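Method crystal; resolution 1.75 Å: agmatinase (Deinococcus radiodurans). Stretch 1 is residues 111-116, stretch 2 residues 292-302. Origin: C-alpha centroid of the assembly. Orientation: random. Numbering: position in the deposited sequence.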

# COMPACT_ATOMS: atom_id res chain seq x y z
N CYS A 111 -21.32 -23.25 24.86
CA CYS A 111 -19.90 -23.20 25.21
C CYS A 111 -19.72 -22.58 26.58
O CYS A 111 -20.67 -22.07 27.18
CB CYS A 111 -19.12 -22.40 24.17
SG CYS A 111 -19.39 -20.60 24.21
N ARG A 112 -18.49 -22.62 27.08
CA ARG A 112 -18.21 -22.04 28.38
C ARG A 112 -17.85 -20.57 28.21
O ARG A 112 -18.42 -19.70 28.86
CB ARG A 112 -17.06 -22.79 29.06
CG ARG A 112 -16.68 -22.23 30.43
CD ARG A 112 -16.28 -23.35 31.38
NE ARG A 112 -15.36 -24.30 30.76
CZ ARG A 112 -14.88 -25.38 31.36
NH1 ARG A 112 -15.24 -25.66 32.61
NH2 ARG A 112 -14.05 -26.19 30.72
N VAL A 113 -16.91 -20.29 27.31
CA VAL A 113 -16.49 -18.92 27.06
C VAL A 113 -16.64 -18.56 25.59
O VAL A 113 -15.95 -19.10 24.73
CB VAL A 113 -15.02 -18.69 27.45
CG1 VAL A 113 -14.67 -17.21 27.27
CG2 VAL A 113 -14.78 -19.13 28.90
N PRO A 114 -17.59 -17.66 25.28
CA PRO A 114 -17.77 -17.27 23.89
C PRO A 114 -16.82 -16.13 23.55
O PRO A 114 -16.58 -15.26 24.39
CB PRO A 114 -19.23 -16.85 23.85
CG PRO A 114 -19.41 -16.22 25.20
CD PRO A 114 -18.71 -17.19 26.12
N VAL A 115 -16.28 -16.15 22.34
CA VAL A 115 -15.38 -15.10 21.87
C VAL A 115 -16.04 -14.43 20.68
O VAL A 115 -16.30 -15.08 19.66
CB VAL A 115 -14.02 -15.68 21.46
CG1 VAL A 115 -13.15 -14.60 20.85
CG2 VAL A 115 -13.35 -16.30 22.68
N PHE A 116 -16.30 -13.14 20.82
CA PHE A 116 -16.96 -12.36 19.77
C PHE A 116 -15.98 -11.47 19.03
O PHE A 116 -15.31 -10.63 19.64
CB PHE A 116 -18.06 -11.50 20.39
CG PHE A 116 -19.07 -12.30 21.17
CD1 PHE A 116 -19.27 -12.06 22.53
CD2 PHE A 116 -19.81 -13.30 20.55
CE1 PHE A 116 -20.18 -12.81 23.26
CE2 PHE A 116 -20.72 -14.06 21.28
CZ PHE A 116 -20.91 -13.81 22.63
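Stretch 2 (292-302) LVMETLCEVFD

The packing of a helix against a chain that turns a corner into a strand illustrates a general rule: residues far apart in sequence are held together by side chains that recur with the period of each secondary structure. In the agmatinase of Deinococcus radiodurans, residues 292-302 supply the helix and residues 111-116 the surface on which it lies, with at least 178 positions separating any two residues that touch.

The backbones set the pattern. Stretch 1 turns a corner at Arg 112 and Val 113 and then runs as a strand through Val 115 and Phe 116. The CA-to-CB bonds of Val 113 and Val 115 point toward the helix and that of Pro 114 away, the alternation expected of extended chain. Stretch 2 continues a helix begun earlier in the chain, with successive backbone hydrogen bonds from Thr 296 N to Leu 292 O (2.8 Å) through Phe 301 N to Leu 297 O (2.9 Å). Thr 296 OG1 also donates to Leu 292 O, at 2.7 Å, a common way for a threonine to satisfy its hydroxyl inside a helix. The register is antiparallel in sense: the CA of Val 113 lies 8.5 Å from the CA of Leu 297, and the CA of Val 115 lies 8.2 Å from the CA of Val 293. Two residues along the strand thus match four along the helix, about one turn.

Apolar contacts make up most of the interface. Leu 297 reaches both valines with the same methyl group, its CD2 lying 4.1 Å from Val 113 CG1 and 4.1 Å from Val 115 CG2. One turn earlier, Val 293 CG1 meets Val 115 CG1 at 3.8 Å. Toward the other end, Val 113 CG2 approaches Val 300 CG1 at 4.2 Å and Phe 301 CZ at 3.9 Å. The CA-to-CB bond of Phe 301 points sideways, yet the end of its ring comes nearer to stretch 1, and this residue has more area covered by the other stretch than any other in the helix.

One contact involves a charged side chain. Arg 112, which is exposed, brings its NE to 3.6 Å from Phe 301 CE2, each group approaching the other obliquely; its NH2 is hydrogen-bonded elsewhere in the structure. No hydrogen bond joins the two stretches. They bury 269 Å² between them, both sides summed, and their closest contacts are between side chains; within the helix, backbone hydrogen bonds run along its own axis.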

# COMPACT_ATOMS: atom_id res chain seq x y z
N LEU A 292 -3.59 -11.97 21.34
CA LEU A 292 -4.13 -11.46 22.59
C LEU A 292 -5.34 -12.30 23.00
O LEU A 292 -5.51 -12.64 24.17
CB LEU A 292 -4.57 -9.99 22.46
CG LEU A 292 -4.94 -9.36 23.81
CD1 LEU A 292 -3.67 -8.79 24.44
CD2 LEU A 292 -5.95 -8.24 23.63
N VAL A 293 -6.20 -12.62 22.04
CA VAL A 293 -7.39 -13.41 22.35
C VAL A 293 -6.97 -14.78 22.84
O VAL A 293 -7.47 -15.26 23.87
CB VAL A 293 -8.32 -13.57 21.12
CG1 VAL A 293 -9.44 -14.54 21.45
CG2 VAL A 293 -8.91 -12.21 20.73
N MET A 294 -6.03 -15.41 22.13
CA MET A 294 -5.58 -16.74 22.52
C MET A 294 -4.85 -16.73 23.87
O MET A 294 -5.03 -17.65 24.68
CB MET A 294 -4.66 -17.35 21.45
CG MET A 294 -5.36 -17.70 20.13
SD MET A 294 -6.93 -18.57 20.32
CE MET A 294 -6.35 -20.17 21.01
N GLU A 295 -4.03 -15.71 24.11
CA GLU A 295 -3.32 -15.64 25.37
C GLU A 295 -4.31 -15.37 26.50
O GLU A 295 -4.17 -15.90 27.60
CB GLU A 295 -2.25 -14.55 25.35
CG GLU A 295 -1.43 -14.50 26.65
CD GLU A 295 -0.19 -13.64 26.54
OE1 GLU A 295 0.53 -13.50 27.56
OE2 GLU A 295 0.08 -13.11 25.45
N THR A 296 -5.32 -14.55 26.23
CA THR A 296 -6.31 -14.27 27.26
C THR A 296 -7.03 -15.56 27.65
O THR A 296 -7.25 -15.82 28.83
CB THR A 296 -7.33 -13.21 26.80
OG1 THR A 296 -6.65 -11.97 26.57
CG2 THR A 296 -8.41 -13.01 27.86
N LEU A 297 -7.38 -16.37 26.66
CA LEU A 297 -8.05 -17.63 26.94
C LEU A 297 -7.14 -18.56 27.75
O LEU A 297 -7.62 -19.33 28.59
CB LEU A 297 -8.47 -18.31 25.64
CG LEU A 297 -9.59 -17.59 24.87
CD1 LEU A 297 -9.77 -18.22 23.50
CD2 LEU A 297 -10.89 -17.66 25.66
N CYS A 298 -5.84 -18.49 27.51
CA CYS A 298 -4.90 -19.33 28.27
C CYS A 298 -5.05 -18.95 29.74
O CYS A 298 -5.14 -19.82 30.61
CB CYS A 298 -3.45 -19.07 27.86
SG CYS A 298 -2.94 -19.84 26.33
N GLU A 299 -5.05 -17.65 29.99
CA GLU A 299 -5.18 -17.13 31.34
C GLU A 299 -6.53 -17.52 31.92
O GLU A 299 -6.61 -17.97 33.07
CB GLU A 299 -5.04 -15.60 31.35
CG GLU A 299 -3.67 -15.08 30.92
CD GLU A 299 -2.55 -15.47 31.87
OE1 GLU A 299 -2.84 -15.77 33.04
OE2 GLU A 299 -1.37 -15.47 31.45
N VAL A 300 -7.60 -17.36 31.14
CA VAL A 300 -8.93 -17.70 31.63
C VAL A 300 -9.00 -19.16 32.09
O VAL A 300 -9.37 -19.44 33.23
CB VAL A 300 -10.01 -17.47 30.54
CG1 VAL A 300 -11.33 -18.09 30.96
CG2 VAL A 300 -10.19 -15.97 30.32
N PHE A 301 -8.63 -20.09 31.23
CA PHE A 301 -8.71 -21.50 31.60
C PHE A 301 -7.68 -21.97 32.61
O PHE A 301 -7.73 -23.12 33.06
CB PHE A 301 -8.71 -22.38 30.35
CG PHE A 301 -10.01 -22.36 29.61
CD1 PHE A 301 -10.32 -21.33 28.74
CD2 PHE A 301 -10.97 -23.35 29.85
CE1 PHE A 301 -11.57 -21.27 28.11
CE2 PHE A 301 -12.22 -23.30 29.23
CZ PHE A 301 -12.52 -22.26 28.36
N ASP A 302 -6.75 -21.10 32.99
CA ASP A 302 -5.74 -21.46 33.98
C ASP A 302 -6.27 -21.17 35.38
O ASP A 302 -5.78 -21.73 36.37
CB ASP A 302 -4.45 -20.67 33.76
CG ASP A 302 -3.33 -21.53 33.19
OD1 ASP A 302 -2.22 -21.00 33.03
OD2 ASP A 302 -3.57 -22.72 32.91